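Local coordinates for putative 4-amino-4-deoxychorismate lyase (Thermus thermophilus, PDB 2ZGI), which binds pyridoxal 5'-phosphate and is probably a lyase of the class-IV aminotransferase family, putatively acting on 4-amino-4-deoxychorismate, at residues Y19-E31 with H41-L54. Residues are numbered along the deposited sequence; the frame is centred on the assembly and turned at random.
Sequences YHGASVFTTLRAE and HLARLRRHALALGL. With PLP (pyridoxal-5'-phosphate), chain P; SO4 (sulfate ion), chain O.
Thr26 OG1 is held between two side chains of the helix, His41 and Arg44. His41 ND1 lies 2.8 Å from Thr26 OG1, which sits at the edge of the imidazole, and the two share a hydrogen bond. Arg44 NH2 donates to Thr26 OG1 as well, at 2.8 Å and close to the guanidinium plane. With OG1 anti to the backbone N (chi1 -165°), the hydroxyl leans out from the strand to meet both. The other terminal nitrogen of Arg44, NH1, binds PLP O3P at 2.6 Å, so one flat group ties the strand to the cofactor phosphate; a bend at chi3 (73°) turns it there. A leucine in place of Arg44 would probably leave the phosphate without this charged partner and take one of its two described bonds from Thr26 OG1.

Leu28 lays CG over one face of the His41 ring, a CH-pi contact 3.7 Å from the centroid. Water 1 links Thr27 O to PLP O2P, giving the strand a second, indirect link to the phosphate. Toward the start of the strand, Val24 points at the helix and splits its methyls: CG2 packs on Ala49 CB at 3.8 Å, while CG1 meets Leu52 CD1 at 3.7 Å and the tip of Leu54. Leu45 CD1 rests against the Phe25 backbone. A Schellman motif with Gly53 as C-prime ends the helix and brings Leu54 back to the strand.

Helix segment 41-51 runs nearly antiparallel to strand 24-31, the axes of the two segments 8.0 Å apart at their closest, against a sheet in which strand 78-86 pairs with 24-31. Helix 59-72 receives Leu42 and Leu45, and Ile183 of helix 183-194 touches His41 and Arg44 beside the cofactor.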
# COMPACT_ATOMS: atom_id res chain seq x y z
N TYR D 19 2.35 21.51 19.40
CA TYR D 19 3.36 21.01 18.45
C TYR D 19 3.14 19.57 18.01
O TYR D 19 3.66 19.16 16.95
CB TYR D 19 4.78 21.13 19.01
CG TYR D 19 5.37 22.54 19.01
CD1 TYR D 19 5.02 23.48 18.03
CD2 TYR D 19 6.31 22.91 19.97
CE1 TYR D 19 5.61 24.78 18.02
CE2 TYR D 19 6.89 24.19 19.98
CZ TYR D 19 6.53 25.12 19.01
OH TYR D 19 7.11 26.38 19.00
N HIS D 20 2.44 18.79 18.83
CA HIS D 20 2.36 17.36 18.59
C HIS D 20 0.95 16.85 18.43
O HIS D 20 0.72 15.63 18.30
CB HIS D 20 3.02 16.61 19.74
CG HIS D 20 4.50 16.82 19.83
ND1 HIS D 20 5.22 16.54 20.97
CD2 HIS D 20 5.40 17.29 18.93
CE1 HIS D 20 6.50 16.79 20.77
NE2 HIS D 20 6.64 17.25 19.54
N GLY D 21 0.00 17.78 18.40
CA GLY D 21 -1.42 17.42 18.41
C GLY D 21 -1.74 16.50 19.59
O GLY D 21 -2.59 15.62 19.48
N ALA D 22 -1.07 16.71 20.72
CA ALA D 22 -1.20 15.75 21.83
C ALA D 22 -2.43 16.06 22.69
O ALA D 22 -2.33 16.68 23.76
CB ALA D 22 0.08 15.70 22.66
N SER D 23 -3.61 15.68 22.19
CA SER D 23 -4.88 16.00 22.84
C SER D 23 -5.92 15.00 22.42
O SER D 23 -5.77 14.31 21.38
CB SER D 23 -5.35 17.43 22.49
OG SER D 23 -5.57 17.59 21.08
N VAL D 24 -6.95 14.87 23.25
CA VAL D 24 -8.18 14.18 22.87
C VAL D 24 -9.30 15.17 23.05
O VAL D 24 -9.16 16.17 23.79
CB VAL D 24 -8.41 12.85 23.68
CG1 VAL D 24 -7.29 11.90 23.41
CG2 VAL D 24 -8.45 13.13 25.19
N PHE D 25 -10.42 14.94 22.37
CA PHE D 25 -11.48 15.91 22.39
C PHE D 25 -12.80 15.23 22.10
O PHE D 25 -12.83 14.05 21.70
CB PHE D 25 -11.19 17.08 21.41
CG PHE D 25 -11.36 16.71 19.93
CD1 PHE D 25 -12.55 17.03 19.27
CD2 PHE D 25 -10.35 16.06 19.23
CE1 PHE D 25 -12.72 16.70 17.92
CE2 PHE D 25 -10.52 15.71 17.88
CZ PHE D 25 -11.69 16.03 17.21
N THR D 26 -13.89 15.96 22.32
CA THR D 26 -15.18 15.53 21.86
C THR D 26 -16.02 16.76 21.51
O THR D 26 -15.80 17.85 22.06
CB THR D 26 -15.88 14.62 22.89
OG1 THR D 26 -16.97 13.94 22.25
CG2 THR D 26 -16.43 15.44 24.11
N THR D 27 -16.96 16.60 20.59
CA THR D 27 -17.79 17.71 20.18
C THR D 27 -19.27 17.32 20.32
O THR D 27 -19.70 16.25 19.86
CB THR D 27 -17.46 18.20 18.75
OG1 THR D 27 -17.97 17.28 17.79
CG2 THR D 27 -16.01 18.31 18.54
N LEU D 28 -20.03 18.19 20.97
CA LEU D 28 -21.42 17.93 21.33
C LEU D 28 -22.32 18.95 20.70
O LEU D 28 -21.88 20.06 20.34
CB LEU D 28 -21.64 18.05 22.84
CG LEU D 28 -20.80 17.27 23.83
CD1 LEU D 28 -19.55 18.06 24.14
CD2 LEU D 28 -21.64 17.00 25.11
N ARG D 29 -23.61 18.59 20.60
CA ARG D 29 -24.64 19.54 20.21
C ARG D 29 -25.53 19.79 21.42
O ARG D 29 -25.85 18.84 22.14
CB ARG D 29 -25.47 18.99 19.05
CG ARG D 29 -26.29 20.07 18.38
CD ARG D 29 -26.93 19.60 17.09
NE ARG D 29 -28.07 18.71 17.28
CZ ARG D 29 -28.04 17.41 17.02
NH1 ARG D 29 -26.92 16.85 16.59
NH2 ARG D 29 -29.14 16.66 17.21
N ALA D 30 -25.90 21.05 21.68
CA ALA D 30 -26.90 21.38 22.69
C ALA D 30 -28.12 21.90 21.97
O ALA D 30 -27.98 22.70 21.04
CB ALA D 30 -26.39 22.43 23.70
N GLU D 31 -29.30 21.44 22.37
CA GLU D 31 -30.53 21.93 21.78
C GLU D 31 -31.33 22.60 22.86
O GLU D 31 -31.59 22.00 23.90
CB GLU D 31 -31.31 20.81 21.08
CG GLU D 31 -30.53 20.22 19.88
CD GLU D 31 -31.16 19.00 19.24
OE1 GLU D 31 -32.05 18.37 19.84
OE2 GLU D 31 -30.75 18.68 18.10
N HIS D 41 -20.50 11.45 26.11
CA HIS D 41 -19.34 12.25 25.65
C HIS D 41 -18.29 12.32 26.75
O HIS D 41 -17.08 12.19 26.50
CB HIS D 41 -19.77 13.66 25.25
CG HIS D 41 -20.42 13.71 23.90
ND1 HIS D 41 -19.69 13.79 22.73
CD2 HIS D 41 -21.72 13.70 23.53
CE1 HIS D 41 -20.51 13.82 21.70
NE2 HIS D 41 -21.75 13.76 22.16
N LEU D 42 -18.73 12.50 28.00
CA LEU D 42 -17.74 12.58 29.08
C LEU D 42 -17.09 11.22 29.38
O LEU D 42 -15.91 11.15 29.68
CB LEU D 42 -18.33 13.22 30.35
CG LEU D 42 -18.80 14.67 30.15
CD1 LEU D 42 -19.41 15.27 31.45
CD2 LEU D 42 -17.67 15.57 29.61
N ALA D 43 -17.87 10.15 29.27
CA ALA D 43 -17.37 8.78 29.38
C ALA D 43 -16.33 8.50 28.29
O ALA D 43 -15.22 8.05 28.58
CB ALA D 43 -18.51 7.80 29.26
N ARG D 44 -16.67 8.79 27.04
CA ARG D 44 -15.71 8.58 25.95
C ARG D 44 -14.42 9.40 26.12
O ARG D 44 -13.32 8.87 25.95
CB ARG D 44 -16.33 8.90 24.59
CG ARG D 44 -15.35 8.59 23.43
CD ARG D 44 -16.02 8.66 22.07
NE ARG D 44 -16.27 10.06 21.72
CZ ARG D 44 -16.91 10.46 20.62
NH1 ARG D 44 -17.39 9.56 19.74
NH2 ARG D 44 -17.09 11.76 20.43
N LEU D 45 -14.58 10.68 26.45
CA LEU D 45 -13.46 11.61 26.60
C LEU D 45 -12.49 11.12 27.66
O LEU D 45 -11.27 11.11 27.46
CB LEU D 45 -13.96 13.05 26.91
CG LEU D 45 -12.93 14.19 26.95
CD1 LEU D 45 -12.30 14.40 25.55
CD2 LEU D 45 -13.51 15.52 27.49
N ARG D 46 -13.02 10.69 28.81
CA ARG D 46 -12.17 10.08 29.84
C ARG D 46 -11.47 8.81 29.33
O ARG D 46 -10.31 8.59 29.65
CB ARG D 46 -12.99 9.73 31.09
CG ARG D 46 -12.23 9.03 32.21
CD ARG D 46 -13.16 8.87 33.42
NE ARG D 46 -12.37 8.67 34.63
CZ ARG D 46 -11.92 7.49 35.05
NH1 ARG D 46 -12.19 6.36 34.38
NH2 ARG D 46 -11.19 7.43 36.17
N ARG D 47 -12.19 7.98 28.57
CA ARG D 47 -11.64 6.72 28.04
C ARG D 47 -10.49 7.00 27.07
O ARG D 47 -9.43 6.40 27.14
CB ARG D 47 -12.71 5.90 27.32
CG ARG D 47 -13.56 5.00 28.24
CD ARG D 47 -14.33 3.95 27.45
NE ARG D 47 -15.22 4.53 26.44
CZ ARG D 47 -16.49 4.85 26.67
NH1 ARG D 47 -17.02 4.66 27.88
NH2 ARG D 47 -17.24 5.36 25.69
N HIS D 48 -10.72 7.95 26.17
CA HIS D 48 -9.72 8.35 25.20
C HIS D 48 -8.47 8.97 25.86
O HIS D 48 -7.33 8.58 25.54
CB HIS D 48 -10.37 9.26 24.16
CG HIS D 48 -11.30 8.51 23.24
ND1 HIS D 48 -11.89 9.07 22.13
CD2 HIS D 48 -11.71 7.21 23.27
CE1 HIS D 48 -12.63 8.16 21.52
NE2 HIS D 48 -12.55 7.03 22.20
N ALA D 49 -8.68 9.87 26.82
CA ALA D 49 -7.58 10.43 27.60
C ALA D 49 -6.77 9.36 28.32
O ALA D 49 -5.55 9.32 28.23
CB ALA D 49 -8.11 11.51 28.61
N LEU D 50 -7.45 8.45 29.03
CA LEU D 50 -6.70 7.43 29.76
C LEU D 50 -5.91 6.50 28.82
O LEU D 50 -4.77 6.10 29.14
CB LEU D 50 -7.59 6.67 30.78
CG LEU D 50 -8.65 7.37 31.69
CD1 LEU D 50 -8.96 6.61 33.00
CD2 LEU D 50 -8.44 8.91 32.00
N ALA D 51 -6.46 6.19 27.64
CA ALA D 51 -5.80 5.28 26.69
C ALA D 51 -4.48 5.87 26.16
O ALA D 51 -3.55 5.15 25.83
CB ALA D 51 -6.75 4.94 25.52
N LEU D 52 -4.40 7.20 26.15
CA LEU D 52 -3.33 7.89 25.50
C LEU D 52 -2.40 8.54 26.53
O LEU D 52 -1.59 9.41 26.19
CB LEU D 52 -3.92 8.90 24.51
CG LEU D 52 -4.63 8.18 23.35
CD1 LEU D 52 -5.11 9.15 22.33
CD2 LEU D 52 -3.72 7.16 22.69
N GLY D 53 -2.56 8.12 27.78
CA GLY D 53 -1.76 8.58 28.92
C GLY D 53 -1.91 10.04 29.28
O GLY D 53 -0.96 10.63 29.80
N LEU D 54 -3.06 10.64 28.98
CA LEU D 54 -3.32 12.03 29.33
C LEU D 54 -4.17 12.13 30.60
O LEU D 54 -5.22 11.49 30.70
CB LEU D 54 -4.02 12.75 28.17
CG LEU D 54 -3.35 12.75 26.78
CD1 LEU D 54 -4.38 13.18 25.74
CD2 LEU D 54 -2.15 13.66 26.76
N1 PLP P . -15.53 10.13 12.65
C2 PLP P . -14.51 10.91 13.09
C2A PLP P . -13.16 10.78 12.45
C3 PLP P . -14.73 11.85 14.10
O3 PLP P . -13.68 12.62 14.50
C4 PLP P . -16.00 11.94 14.68
C4A PLP P . -16.32 12.89 15.82
C5 PLP P . -17.02 11.09 14.24
C6 PLP P . -16.73 10.19 13.21
C5A PLP P . -18.42 11.15 14.79
O4P PLP P . -18.55 10.77 16.17
P PLP P . -19.77 11.22 17.10
O1P PLP P . -21.02 10.59 16.54
O2P PLP P . -19.90 12.73 17.08
O3P PLP P . -19.28 10.67 18.40
S SO4 O . -14.76 4.44 22.65
O1 SO4 O . -13.93 3.29 22.26
O2 SO4 O . -16.16 4.08 22.81
O3 SO4 O . -14.28 5.00 23.92
O4 SO4 O . -14.67 5.42 21.56
O HOH W 1 -18.28 14.11 18.87
O HOH W 2 -23.95 15.56 21.38